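Local coordinates for protein phosphodiesterase (Trypanosoma brucei brucei, PDB 5H2Q) that belongs to the cyclic nucleotide phosphodiesterase family and folds into an all-helical domain that holds a zinc and a magnesium ion beside a ligand pocket, at residues N84-N89 and V260-Y265; D95-I100 and T124-D129. One frame throughout, in Å; residues are numbered along the deposited sequence.

Contact 1. Residues N84-N89 and V260-Y265; sequences NVPYHN and VTEEFY. With LLI ((4~{a}~{S},8~{a}~{R})-2-cycloheptyl-4-[4-methoxy-3-[2-(2-oxidanylideneimidazolidin-1-yl)ethoxy]phenyl]-4~{a},5,8,8~{a}-tetrahydrophthalazin-1-one), chain E.
Glu263 reaches from helix 250-274 into the loop 84-89 and takes three hydrogen bonds there. Glu263 OE2 accepts from His88 ND1 at 2.6 Å, a His-carboxylate hydrogen bond made through the syn lone pair. The His88 ring and the Glu263 carboxylate are turned 32° apart. Glu263 OE1 lies 2.8 Å from His88 N in a nearly straight bond, at 167°. Tyr87 N meets OE1 from above the carboxylate plane. Glu263 CG is anti to the backbone N (chi1 -172°), which extends the carboxylate toward the loop. Pro86 CG packs 3.8 Å from Glu263 CA. Val260 lies over one face of the Tyr87 ring, with an off-centre CH-pi contact from CB and CG2 toward the rim. The phenol OH is hydrogen-bonded to Asn245. Tyr87, His88, Val260, Thr261 and Phe264 line part of the LLI pocket. LLI N34 donates to Thr261 OG1 at 2.8 Å, and Phe264 CD2 is 3.6 Å from LLI C31. His88 also meets His92, a zinc ligand, edge to face. One carboxylate thus holds two consecutive backbone N-H groups of the inverse gamma turn centred on His88, and the rotation of its imidazole, with NE2 directed toward the metal and ligand side.

Contact 2. Residues D95-I100 and T124-D129; sequences DVCQTI and TALVHD. With ZN (zinc ion), chain C; MG (magnesium ion), chain D.
The metal site of this phosphodiesterase includes the adjacent pair His128-Asp129, the His-Asp signature of the HD superfamily. The pair comes just after Ala125 and Leu126 of a helix that packs on helix 90-105 through apolar side chains, with the small Ala125 at the closest approach. Ala125 CB sits against the backbone of the facing helix, 3.4 Å from Cys97 CA. Val96 CG1 and Ile100 CD1 approach the same methyl. Cys97 CB also meets Leu126 CD2, which comes in at 3.9 Å. No hydrogen bond joins the two segments, and all six touching residues are buried.

Val96 links this packing to the metal site. Its CG1 is anti to the backbone N (chi1 169°), which puts it on Ala125 CB, while Val96 CG2 lies 3.9 Å from His128 CE1. The imidazole is held at both nitrogens. His128 ND1 donates to Ala125 O at 2.8 Å, nearly straight at 171° and in the ring plane. His128 NE2 binds zinc at 2.1 Å. That bond and the zinc together fix the rotation of the ring. The carbonyl acceptor may also make His128 a somewhat stronger donor to the metal.

Asp129 bridges the two ions through separate oxygens. OD2 binds zinc and OD1 binds magnesium. His92, from the start of helix 90-105, and Asp242 complete the protein ligands of zinc. Tyr82 OH is hydrogen-bonded to both Leu126 O and Asp129 N, at the turn leading into the site. Water 1 also bridges the ions, 2.3 Å from zinc and 2.1 Å from magnesium.

Following the chain from the N terminus, 84-89 is the first of the four segments, in the loop between helices 68-80 and 90-105. Helix 90-105 comes next and carries 95-100. Contact 2 closes a short loop when 124-129 returns against that helix, 24 residues later. Contact 1 closes only at 260-265, after 171 residues, so contact 2 is nested inside its loop. Their centres are about 17 Å apart. They still touch, with His88 CD2 3.2 Å from Asp129 OD2 in plain packing. Contact 2 joins helices 90-105 and 115-127 near the centre of the chain. Contact 1 ties the loop before helix 90-105 to helix 250-274, and both contribute to the ligand pocket.

Contact 1. Residues N84-N89 and V260-Y265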
# COMPACT_ATOMS: atom_id res chain seq x y z
N ASN A 84 -1.08 -13.82 -8.67
CA ASN A 84 -1.79 -14.72 -7.77
C ASN A 84 -0.81 -15.24 -6.71
O ASN A 84 -0.34 -16.38 -6.77
CB ASN A 84 -2.47 -15.85 -8.57
CG ASN A 84 -3.26 -16.85 -7.74
OD1 ASN A 84 -3.49 -18.00 -8.16
ND2 ASN A 84 -3.67 -16.46 -6.55
N VAL A 85 -0.47 -14.35 -5.78
CA VAL A 85 0.41 -14.65 -4.66
C VAL A 85 -0.40 -14.50 -3.35
O VAL A 85 -1.48 -13.89 -3.40
CB VAL A 85 1.70 -13.79 -4.68
CG1 VAL A 85 2.57 -14.15 -5.89
CG2 VAL A 85 1.37 -12.31 -4.67
N PRO A 86 0.04 -15.04 -2.19
CA PRO A 86 -0.82 -15.00 -0.99
C PRO A 86 -1.03 -13.63 -0.35
O PRO A 86 -2.10 -13.37 0.22
CB PRO A 86 -0.14 -15.97 -0.02
CG PRO A 86 0.78 -16.82 -0.88
CD PRO A 86 1.24 -15.89 -1.95
N TYR A 87 -0.03 -12.74 -0.44
CA TYR A 87 -0.15 -11.42 0.20
C TYR A 87 -0.07 -10.24 -0.76
O TYR A 87 -0.95 -9.40 -0.73
CB TYR A 87 0.87 -11.25 1.34
CG TYR A 87 0.75 -9.94 2.10
CD1 TYR A 87 -0.15 -9.80 3.15
CD2 TYR A 87 1.46 -8.80 1.70
CE1 TYR A 87 -0.26 -8.60 3.86
CE2 TYR A 87 1.33 -7.59 2.37
CZ TYR A 87 0.47 -7.49 3.45
OH TYR A 87 0.34 -6.27 4.07
N HIS A 88 0.98 -10.17 -1.59
CA HIS A 88 1.17 -9.05 -2.50
C HIS A 88 0.35 -9.19 -3.78
O HIS A 88 0.88 -9.10 -4.89
CB HIS A 88 2.65 -8.78 -2.76
CG HIS A 88 3.37 -8.17 -1.58
ND1 HIS A 88 4.18 -8.92 -0.77
CD2 HIS A 88 3.34 -6.89 -1.12
CE1 HIS A 88 4.63 -8.09 0.16
NE2 HIS A 88 4.19 -6.85 -0.04
N ASN A 89 -0.97 -9.40 -3.61
CA ASN A 89 -1.89 -9.52 -4.73
C ASN A 89 -2.73 -8.23 -4.80
O ASN A 89 -2.49 -7.28 -4.05
CB ASN A 89 -2.76 -10.77 -4.54
CG ASN A 89 -3.40 -10.78 -3.18
OD1 ASN A 89 -3.90 -9.74 -2.69
ND2 ASN A 89 -3.30 -11.89 -2.49
N VAL A 260 0.50 -13.06 4.88
CA VAL A 260 1.92 -12.69 4.84
C VAL A 260 2.82 -13.89 5.20
O VAL A 260 3.84 -14.11 4.55
CB VAL A 260 2.29 -11.41 5.63
CG1 VAL A 260 2.43 -11.67 7.14
CG2 VAL A 260 3.56 -10.78 5.08
N THR A 261 2.40 -14.67 6.21
CA THR A 261 3.12 -15.88 6.67
C THR A 261 3.24 -16.87 5.51
O THR A 261 4.36 -17.29 5.22
CB THR A 261 2.41 -16.49 7.88
OG1 THR A 261 2.47 -15.54 8.93
CG2 THR A 261 3.06 -17.80 8.36
N GLU A 262 2.11 -17.21 4.84
CA GLU A 262 2.12 -18.14 3.72
C GLU A 262 3.01 -17.64 2.60
O GLU A 262 3.83 -18.41 2.09
CB GLU A 262 0.70 -18.46 3.22
CG GLU A 262 0.63 -19.47 2.08
CD GLU A 262 1.36 -20.80 2.27
OE1 GLU A 262 1.83 -21.35 1.25
OE2 GLU A 262 1.50 -21.26 3.42
N GLU A 263 2.94 -16.33 2.28
CA GLU A 263 3.81 -15.80 1.24
C GLU A 263 5.29 -15.94 1.61
O GLU A 263 6.07 -16.45 0.80
CB GLU A 263 3.47 -14.33 0.96
CG GLU A 263 4.24 -13.83 -0.25
CD GLU A 263 3.73 -12.49 -0.70
OE1 GLU A 263 2.64 -12.46 -1.32
OE2 GLU A 263 4.45 -11.49 -0.50
N PHE A 264 5.67 -15.51 2.84
CA PHE A 264 7.04 -15.57 3.36
C PHE A 264 7.57 -17.00 3.34
O PHE A 264 8.69 -17.22 2.87
CB PHE A 264 7.12 -14.94 4.76
CG PHE A 264 7.21 -13.43 4.83
CD1 PHE A 264 6.87 -12.64 3.73
CD2 PHE A 264 7.58 -12.79 6.00
CE1 PHE A 264 6.93 -11.25 3.79
CE2 PHE A 264 7.65 -11.39 6.07
CZ PHE A 264 7.33 -10.63 4.96
N TYR A 265 6.74 -17.97 3.74
CA TYR A 265 7.10 -19.39 3.75
C TYR A 265 7.37 -19.92 2.35
O TYR A 265 8.28 -20.74 2.17
CB TYR A 265 6.00 -20.23 4.44
CG TYR A 265 5.98 -20.12 5.95
CD1 TYR A 265 6.98 -19.44 6.64
CD2 TYR A 265 4.98 -20.74 6.70
CE1 TYR A 265 7.00 -19.39 8.03
CE2 TYR A 265 4.99 -20.69 8.09
CZ TYR A 265 5.99 -20.00 8.75
OH TYR A 265 5.98 -19.93 10.12
C2 LLI E . 4.16 -8.50 8.61
C3 LLI E . 2.81 -8.27 8.26
O1 LLI E . 4.38 -9.38 9.64
C12 LLI E . 5.68 -5.70 4.70
C14 LLI E . 6.82 -6.01 3.70
C15 LLI E . 8.21 -5.89 4.31
C16 LLI E . 5.70 -4.22 5.12
C17 LLI E . 5.92 -3.29 3.95
C18 LLI E . 6.68 -5.13 2.45
C19 LLI E . 6.47 -3.68 2.80
C21 LLI E . 9.48 -6.27 6.44
C22 LLI E . 9.83 -7.75 6.88
C23 LLI E . 9.35 -5.28 7.64
C24 LLI E . 11.12 -7.97 7.67
C25 LLI E . 10.52 -5.10 8.59
C26 LLI E . 10.70 -6.23 9.62
C27 LLI E . 11.07 -7.65 9.16
C28 LLI E . 5.74 -9.62 10.04
C29 LLI E . 5.69 -10.69 11.09
C4 LLI E . 5.17 -7.93 7.85
C5 LLI E . 2.51 -7.50 7.14
C6 LLI E . 4.87 -7.15 6.73
C7 LLI E . 3.53 -6.95 6.38
O8 LLI E . 1.88 -8.84 9.09
C9 LLI E . 0.52 -8.84 8.66
C10 LLI E . 5.96 -6.56 5.92
N11 LLI E . 7.18 -6.84 6.33
N13 LLI E . 8.24 -6.33 5.64
O20 LLI E . 9.17 -5.44 3.71
N30 LLI E . 5.54 -12.05 10.54
C31 LLI E . 6.29 -12.51 9.36
C32 LLI E . 4.46 -12.85 10.78
C33 LLI E . 5.76 -13.92 9.16
N34 LLI E . 4.56 -13.94 9.99
O35 LLI E . 3.59 -12.64 11.61

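Contact 2. Residues D95-I100 and T124-D129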
# COMPACT_ATOMS: atom_id res chain seq x y z
N ASP A 95 -6.64 -2.64 -0.37
CA ASP A 95 -6.65 -2.41 1.07
C ASP A 95 -5.84 -1.18 1.44
O ASP A 95 -6.31 -0.36 2.24
CB ASP A 95 -6.08 -3.66 1.79
CG ASP A 95 -5.92 -3.44 3.27
OD1 ASP A 95 -6.89 -2.97 3.91
OD2 ASP A 95 -4.83 -3.72 3.80
N VAL A 96 -4.62 -1.04 0.88
CA VAL A 96 -3.76 0.12 1.20
C VAL A 96 -4.45 1.43 0.76
O VAL A 96 -4.42 2.42 1.50
CB VAL A 96 -2.33 -0.05 0.66
CG1 VAL A 96 -1.55 1.26 0.76
CG2 VAL A 96 -1.60 -1.18 1.40
N CYS A 97 -5.10 1.40 -0.40
CA CYS A 97 -5.83 2.54 -0.95
C CYS A 97 -6.94 2.93 0.03
O CYS A 97 -7.01 4.08 0.45
CB CYS A 97 -6.40 2.20 -2.32
SG CYS A 97 -7.26 3.57 -3.12
N GLN A 98 -7.80 1.94 0.40
CA GLN A 98 -8.92 2.16 1.33
C GLN A 98 -8.42 2.66 2.70
O GLN A 98 -9.02 3.59 3.28
CB GLN A 98 -9.74 0.87 1.46
CG GLN A 98 -11.10 1.11 2.15
CD GLN A 98 -11.03 1.09 3.68
OE1 GLN A 98 -10.13 0.50 4.29
NE2 GLN A 98 -11.98 1.76 4.33
N THR A 99 -7.35 2.05 3.21
CA THR A 99 -6.79 2.44 4.51
C THR A 99 -6.28 3.86 4.49
O THR A 99 -6.63 4.64 5.38
CB THR A 99 -5.69 1.45 4.94
OG1 THR A 99 -6.25 0.15 4.93
CG2 THR A 99 -5.17 1.74 6.34
N ILE A 100 -5.50 4.23 3.47
CA ILE A 100 -4.98 5.60 3.36
C ILE A 100 -6.17 6.57 3.29
O ILE A 100 -6.15 7.61 3.95
CB ILE A 100 -3.99 5.75 2.20
CG1 ILE A 100 -2.66 5.00 2.54
CG2 ILE A 100 -3.69 7.22 1.92
CD1 ILE A 100 -1.75 4.91 1.38
N THR A 124 -1.42 6.33 -6.00
CA THR A 124 -0.14 5.68 -5.69
C THR A 124 -0.32 4.36 -4.94
O THR A 124 0.38 3.39 -5.23
CB THR A 124 0.79 6.66 -4.96
OG1 THR A 124 1.00 7.79 -5.82
CG2 THR A 124 2.14 6.03 -4.66
N ALA A 125 -1.30 4.31 -4.03
CA ALA A 125 -1.58 3.09 -3.28
C ALA A 125 -1.85 1.94 -4.26
O ALA A 125 -1.41 0.84 -4.01
CB ALA A 125 -2.78 3.29 -2.37
N LEU A 126 -2.52 2.22 -5.40
CA LEU A 126 -2.85 1.16 -6.36
C LEU A 126 -1.68 0.68 -7.20
O LEU A 126 -1.74 -0.44 -7.73
CB LEU A 126 -4.02 1.59 -7.26
CG LEU A 126 -5.33 1.90 -6.53
CD1 LEU A 126 -6.38 2.46 -7.52
CD2 LEU A 126 -5.89 0.64 -5.82
N VAL A 127 -0.64 1.50 -7.38
CA VAL A 127 0.52 1.11 -8.21
C VAL A 127 1.70 0.63 -7.37
O VAL A 127 2.68 0.15 -7.93
CB VAL A 127 1.02 2.28 -9.12
CG1 VAL A 127 -0.10 2.83 -9.98
CG2 VAL A 127 1.64 3.41 -8.27
N HIS A 128 1.65 0.82 -6.03
CA HIS A 128 2.85 0.71 -5.22
C HIS A 128 3.51 -0.67 -5.16
O HIS A 128 4.66 -0.73 -4.74
CB HIS A 128 2.65 1.29 -3.81
CG HIS A 128 2.18 0.30 -2.79
ND1 HIS A 128 0.85 0.01 -2.65
CD2 HIS A 128 2.90 -0.44 -1.91
CE1 HIS A 128 0.79 -0.87 -1.66
NE2 HIS A 128 1.99 -1.16 -1.18
N ASP A 129 2.81 -1.75 -5.57
CA ASP A 129 3.40 -3.08 -5.56
C ASP A 129 3.23 -3.79 -6.90
O ASP A 129 3.28 -5.02 -6.92
CB ASP A 129 2.82 -3.94 -4.40
CG ASP A 129 3.48 -3.70 -3.05
OD1 ASP A 129 4.73 -3.54 -3.03
OD2 ASP A 129 2.79 -3.82 -2.01
ZN ZN C . 2.65 -2.92 -0.17
MG MG D . 6.25 -3.10 -1.70
O HOH W 1 4.86 -2.37 -0.33
O HOH W 2 3.60 -4.43 1.10
O HOH W 3 7.74 -3.82 -3.02
O HOH W 4 6.24 -4.88 -0.66
O HOH W 5 7.92 -2.35 -0.49